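Local coordinates for protein peptide synthetase, module 7 (Actinoplanes teichomyceticus, PDB 4TX3) that belongs to the condensation-domain family of nonribosomal peptide synthetases and probably serves in assembly-line synthesis of a peptide antibiotic, at residues Val238-Ala251 / Glu405-Gly418. Sequence-based numbering, arbitrary orientation.
Sequences VALRLDAGPHARLA and ERRNDDDDEDGIEG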
loop_
_atom_site.group_PDB
_atom_site.type_symbol
_atom_site.label_atom_id
_atom_site.label_comp_id
_atom_site.label_asym_id
_atom_site.label_seq_id
_atom_site.Cartn_x
_atom_site.Cartn_y
_atom_site.Cartn_z
ATOM N N VAL B 238 26.693 -10.193 -5.657
ATOM C CA VAL B 238 27.148 -9.671 -6.934
ATOM C C VAL B 238 25.935 -9.065 -7.636
ATOM O O VAL B 238 24.854 -9.665 -7.658
ATOM C CB VAL B 238 27.801 -10.766 -7.837
ATOM C CG1 VAL B 238 29.027 -11.344 -7.174
ATOM C CG2 VAL B 238 26.824 -11.898 -8.138
ATOM N N ALA B 239 26.101 -7.865 -8.182
ATOM C CA ALA B 239 25.021 -7.199 -8.889
ATOM C C ALA B 239 24.801 -7.858 -10.232
ATOM O O ALA B 239 25.599 -8.680 -10.682
ATOM C CB ALA B 239 25.311 -5.718 -9.069
ATOM N N LEU B 240 23.726 -7.459 -10.889
ATOM C CA LEU B 240 23.281 -8.154 -12.068
ATOM C C LEU B 240 22.268 -7.271 -12.771
ATOM O O LEU B 240 21.358 -6.751 -12.117
ATOM C CB LEU B 240 22.689 -9.502 -11.645
ATOM C CG LEU B 240 21.844 -10.429 -12.501
ATOM C CD1 LEU B 240 21.747 -11.725 -11.749
ATOM C CD2 LEU B 240 20.458 -9.879 -12.716
ATOM N N ARG B 241 22.418 -7.095 -14.085
ATOM C CA ARG B 241 21.424 -6.358 -14.855
ATOM C C ARG B 241 21.039 -7.063 -16.157
ATOM O O ARG B 241 21.891 -7.620 -16.829
ATOM C CB ARG B 241 21.923 -4.945 -15.180
ATOM C CG ARG B 241 20.817 -4.069 -15.785
ATOM C CD ARG B 241 21.300 -2.826 -16.533
ATOM N NE ARG B 241 20.212 -2.307 -17.362
ATOM C CZ ARG B 241 19.256 -1.495 -16.915
ATOM N NH1 ARG B 241 19.264 -1.083 -15.648
ATOM N NH2 ARG B 241 18.293 -1.092 -17.732
ATOM N N LEU B 242 19.745 -7.027 -16.486
ATOM C CA LEU B 242 19.212 -7.326 -17.816
ATOM C C LEU B 242 18.658 -6.048 -18.444
ATOM O O LEU B 242 17.800 -5.393 -17.846
ATOM C CB LEU B 242 18.104 -8.382 -17.737
ATOM C CG LEU B 242 17.417 -8.716 -19.058
ATOM C CD1 LEU B 242 18.403 -9.394 -20.038
ATOM C CD2 LEU B 242 16.204 -9.587 -18.803
ATOM N N ASP B 243 19.136 -5.681 -19.636
ATOM C CA ASP B 243 18.781 -4.385 -20.237
ATOM C C ASP B 243 17.294 -4.329 -20.604
ATOM O O ASP B 243 16.627 -5.359 -20.631
ATOM C CB ASP B 243 19.650 -4.102 -21.476
ATOM C CG ASP B 243 21.080 -3.719 -21.121
ATOM O OD1 ASP B 243 21.304 -3.182 -20.011
ATOM O OD2 ASP B 243 21.990 -3.954 -21.950
ATOM N N ALA B 244 16.790 -3.131 -20.900
ATOM C CA ALA B 244 15.360 -2.903 -21.095
ATOM C C ALA B 244 14.787 -3.635 -22.312
ATOM O O ALA B 244 13.718 -4.247 -22.237
ATOM C CB ALA B 244 15.087 -1.392 -21.210
ATOM N N GLY B 245 15.491 -3.546 -23.436
ATOM C CA GLY B 245 15.087 -4.225 -24.657
ATOM C C GLY B 245 14.854 -5.726 -24.503
ATOM O O GLY B 245 13.755 -6.210 -24.782
ATOM N N PRO B 246 15.887 -6.473 -24.071
ATOM C CA PRO B 246 15.729 -7.897 -23.774
ATOM C C PRO B 246 14.631 -8.148 -22.742
ATOM O O PRO B 246 13.842 -9.085 -22.899
ATOM C CB PRO B 246 17.091 -8.295 -23.211
ATOM C CG PRO B 246 18.027 -7.299 -23.732
ATOM C CD PRO B 246 17.264 -6.018 -23.831
ATOM N N HIS B 247 14.581 -7.320 -21.703
ATOM C CA HIS B 247 13.519 -7.412 -20.714
ATOM C C HIS B 247 12.142 -7.359 -21.401
ATOM O O HIS B 247 11.252 -8.145 -21.083
ATOM C CB HIS B 247 13.667 -6.301 -19.672
ATOM C CG HIS B 247 12.630 -6.331 -18.587
ATOM N ND1 HIS B 247 12.521 -5.343 -17.637
ATOM C CD2 HIS B 247 11.657 -7.235 -18.303
ATOM C CE1 HIS B 247 11.529 -5.632 -16.811
ATOM N NE2 HIS B 247 10.989 -6.769 -17.196
ATOM N N ALA B 248 11.984 -6.471 -22.377
ATOM C CA ALA B 248 10.696 -6.301 -23.042
ATOM C C ALA B 248 10.405 -7.419 -24.049
ATOM O O ALA B 248 9.255 -7.846 -24.194
ATOM C CB ALA B 248 10.631 -4.924 -23.721
ATOM N N ARG B 249 11.434 -7.897 -24.742
ATOM C CA ARG B 249 11.269 -9.046 -25.646
ATOM C C ARG B 249 10.853 -10.315 -24.900
ATOM O O ARG B 249 10.059 -11.105 -25.411
ATOM C CB ARG B 249 12.558 -9.324 -26.427
ATOM C CG ARG B 249 12.672 -8.539 -27.717
ATOM C CD ARG B 249 12.121 -9.330 -28.885
ATOM N NE ARG B 249 13.175 -9.824 -29.770
ATOM C CZ ARG B 249 13.015 -10.831 -30.624
ATOM N NH1 ARG B 249 11.849 -11.470 -30.690
ATOM N NH2 ARG B 249 14.030 -11.216 -31.392
ATOM N N LEU B 250 11.416 -10.515 -23.708
ATOM C CA LEU B 250 11.036 -11.629 -22.850
ATOM C C LEU B 250 9.566 -11.564 -22.478
ATOM O O LEU B 250 8.890 -12.580 -22.403
ATOM C CB LEU B 250 11.867 -11.638 -21.578
ATOM C CG LEU B 250 12.936 -12.710 -21.422
ATOM C CD1 LEU B 250 13.444 -12.631 -20.007
ATOM C CD2 LEU B 250 12.381 -14.090 -21.730
ATOM N N ALA B 251 9.081 -10.354 -22.235
ATOM C CA ALA B 251 7.689 -10.152 -21.881
ATOM C C ALA B 251 6.760 -10.473 -23.052
ATOM O O ALA B 251 5.614 -10.849 -22.846
ATOM C CB ALA B 251 7.475 -8.722 -21.400
ATOM N N GLU B 405 11.954 -6.174 -11.354
ATOM C CA GLU B 405 11.477 -5.605 -12.614
ATOM C C GLU B 405 11.279 -4.099 -12.501
ATOM O O GLU B 405 10.468 -3.653 -11.693
ATOM C CB GLU B 405 10.146 -6.244 -13.035
ATOM C CG GLU B 405 10.199 -7.701 -13.502
ATOM C CD GLU B 405 8.927 -8.107 -14.254
ATOM O OE1 GLU B 405 7.894 -8.365 -13.591
ATOM O OE2 GLU B 405 8.952 -8.145 -15.513
ATOM N N ARG B 406 12.012 -3.322 -13.301
ATOM C CA ARG B 406 11.764 -1.882 -13.424
ATOM C C ARG B 406 10.666 -1.633 -14.448
ATOM O O ARG B 406 10.516 -2.396 -15.401
ATOM C CB ARG B 406 13.020 -1.118 -13.860
ATOM C CG ARG B 406 14.171 -1.122 -12.878
ATOM C CD ARG B 406 13.736 -0.549 -11.575
ATOM N NE ARG B 406 14.821 -0.520 -10.610
ATOM C CZ ARG B 406 14.646 -0.247 -9.322
ATOM N NH1 ARG B 406 13.425 0.012 -8.861
ATOM N NH2 ARG B 406 15.688 -0.247 -8.496
ATOM N N ARG B 407 9.913 -0.553 -14.263
ATOM C CA ARG B 407 8.937 -0.128 -15.267
ATOM C C ARG B 407 8.963 1.377 -15.491
ATOM O O ARG B 407 9.289 2.155 -14.584
ATOM C CB ARG B 407 7.531 -0.572 -14.871
ATOM C CG ARG B 407 7.391 -2.072 -14.884
ATOM C CD ARG B 407 6.048 -2.527 -14.380
ATOM N NE ARG B 407 5.958 -3.974 -14.456
ATOM C CZ ARG B 407 5.822 -4.644 -15.594
ATOM N NH1 ARG B 407 5.762 -3.985 -16.751
ATOM N NH2 ARG B 407 5.746 -5.967 -15.576
ATOM N N ASN B 408 8.629 1.788 -16.709
ATOM C CA ASN B 408 8.599 3.202 -17.017
ATOM C C ASN B 408 7.238 3.769 -16.628
ATOM O O ASN B 408 6.471 3.115 -15.916
ATOM C CB ASN B 408 8.937 3.461 -18.501
ATOM C CG ASN B 408 7.928 2.843 -19.485
ATOM O OD1 ASN B 408 6.752 2.654 -19.182
ATOM N ND2 ASN B 408 8.399 2.555 -20.686
ATOM N N ASP B 409 6.940 4.981 -17.086
ATOM C CA ASP B 409 5.715 5.662 -16.680
ATOM C C ASP B 409 4.509 5.138 -17.421
ATOM O O ASP B 409 3.390 5.353 -16.995
ATOM C CB ASP B 409 5.835 7.169 -16.900
ATOM C CG ASP B 409 6.877 7.792 -16.019
ATOM O OD1 ASP B 409 7.190 7.195 -14.968
ATOM O OD2 ASP B 409 7.387 8.873 -16.370
ATOM N N ASP B 410 4.733 4.468 -18.541
ATOM C CA ASP B 410 3.648 3.791 -19.235
ATOM C C ASP B 410 3.458 2.351 -18.727
ATOM O O ASP B 410 2.839 1.526 -19.410
ATOM C CB ASP B 410 3.897 3.775 -20.745
ATOM C CG ASP B 410 3.669 5.126 -21.387
ATOM O OD1 ASP B 410 3.230 6.053 -20.672
ATOM O OD2 ASP B 410 3.918 5.261 -22.608
ATOM N N ASP B 411 4.002 2.050 -17.550
ATOM C CA ASP B 411 3.950 0.693 -17.002
ATOM C C ASP B 411 4.685 -0.354 -17.869
ATOM O O ASP B 411 4.456 -1.555 -17.726
ATOM C CB ASP B 411 2.488 0.259 -16.805
ATOM C CG ASP B 411 2.324 -0.724 -15.678
ATOM O OD1 ASP B 411 2.895 -0.465 -14.595
ATOM O OD2 ASP B 411 1.643 -1.755 -15.877
ATOM N N ASP B 412 5.571 0.097 -18.757
ATOM C CA ASP B 412 6.308 -0.818 -19.630
ATOM C C ASP B 412 7.656 -1.264 -19.049
ATOM O O ASP B 412 8.336 -0.500 -18.348
ATOM C CB ASP B 412 6.523 -0.177 -21.003
ATOM C CG ASP B 412 5.226 -0.052 -21.795
ATOM O OD1 ASP B 412 4.208 -0.618 -21.340
ATOM O OD2 ASP B 412 5.215 0.601 -22.862
ATOM N N GLU B 413 8.004 -2.517 -19.344
ATOM C CA GLU B 413 9.285 -3.121 -19.004
ATOM C C GLU B 413 10.491 -2.222 -19.299
ATOM O O GLU B 413 10.708 -1.803 -20.444
ATOM C CB GLU B 413 9.446 -4.437 -19.763
ATOM C CG GLU B 413 8.639 -5.613 -19.211
ATOM C CD GLU B 413 7.176 -5.618 -19.647
ATOM O OE1 GLU B 413 6.818 -4.980 -20.666
ATOM O OE2 GLU B 413 6.378 -6.280 -18.959
ATOM N N ASP B 414 11.289 -1.949 -18.271
ATOM C CA ASP B 414 12.409 -1.035 -18.417
ATOM C C ASP B 414 13.725 -1.559 -17.816
ATOM O O ASP B 414 14.543 -0.786 -17.332
ATOM C CB ASP B 414 12.047 0.307 -17.785
ATOM C CG ASP B 414 12.793 1.456 -18.417
ATOM O OD1 ASP B 414 12.851 1.509 -19.671
ATOM O OD2 ASP B 414 13.332 2.292 -17.665
ATOM N N GLY B 415 13.930 -2.876 -17.862
ATOM C CA GLY B 415 15.148 -3.491 -17.353
ATOM C C GLY B 415 14.940 -4.317 -16.089
ATOM O O GLY B 415 14.089 -3.996 -15.253
ATOM N N ILE B 416 15.709 -5.393 -15.934
ATOM C CA ILE B 416 15.700 -6.098 -14.658
ATOM C C ILE B 416 17.015 -5.878 -13.920
ATOM O O ILE B 416 18.096 -6.042 -14.478
ATOM C CB ILE B 416 15.450 -7.594 -14.819
ATOM C CG1 ILE B 416 14.144 -7.838 -15.583
ATOM C CG2 ILE B 416 15.410 -8.252 -13.451
ATOM C CD1 ILE B 416 13.838 -9.319 -15.858
ATOM N N GLU B 417 16.896 -5.491 -12.657
ATOM C CA GLU B 417 18.021 -5.105 -11.817
ATOM C C GLU B 417 18.051 -6.030 -10.597
ATOM O O GLU B 417 17.001 -6.432 -10.091
ATOM C CB GLU B 417 17.870 -3.631 -11.417
ATOM C CG GLU B 417 18.840 -3.079 -10.379
ATOM C CD GLU B 417 18.717 -1.543 -10.226
ATOM O OE1 GLU B 417 17.573 -1.037 -10.065
ATOM O OE2 GLU B 417 19.763 -0.839 -10.283
ATOM N N GLY B 418 19.233 -6.401 -10.126
ATOM C CA GLY B 418 19.256 -7.305 -8.996
ATOM C C GLY B 418 20.599 -7.778 -8.503
ATOM O O GLY B 418 21.647 -7.236 -8.868
#
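An antiparallel strand pair joined to a helix N-terminus, built by Leu240-Leu242 and His247 against the hairpin 405-418, chiefly its strand 413-418, illustrates how one histidine can fasten a helix to a sheet. Leu242 and Ile416 form a hydrogen-bonded pair: Leu242 N donates to Ile416 O (2.8 Å), and Ile416 N returns the bond to Leu242 O. Two residues further out, Gly418 N donates to Leu240 O. The side chains of Leu242 and Ile416 lie alongside each other on the same face, CD2 of the leucine meeting CD1 of the isoleucine at 3.8 Å.

Past Asp243 the chain turns into helix 244-251, which runs across strand 413-418 at 106°. With CG anti to the backbone N (chi1 -179°), the His247 imidazole reaches down between two aliphatic groups. Ile416 CG1 sits over the centre of one ring face, 3.5 Å from the His247 centroid, while Glu413 CG covers the opposite face nearer the rim; both are CH-pi contacts. At the ring edge, His247 NE2 gives a straight bond (167°) to Glu405 OE2 at 3.0 Å, meeting that oxygen on its anti side. Gly415 N adds a weak bond to ND1 of the same histidine, so the imidazole is held in its plane as well as across it. Putting a phenylalanine at this position would probably leave Glu405 OE2 and Gly415 N without their imidazole partners. The bent chain of Glu413 also brings its CD to 3.6 Å from Ala251 CB. Arg407 ties the acids together, bonding weakly to the Glu413 carboxylate, pairing at long range with Glu405, and salt-bridging Glu369 through NE.

Strand 235-242 lies outermost in a four-stranded sheet of the condensation domain, a member of the CoA-dependent acyltransferase clan. Helix 429-448 meets Leu240 through Val440, and Met261 of helix 261-278 touches His247, Ala251 and Glu405.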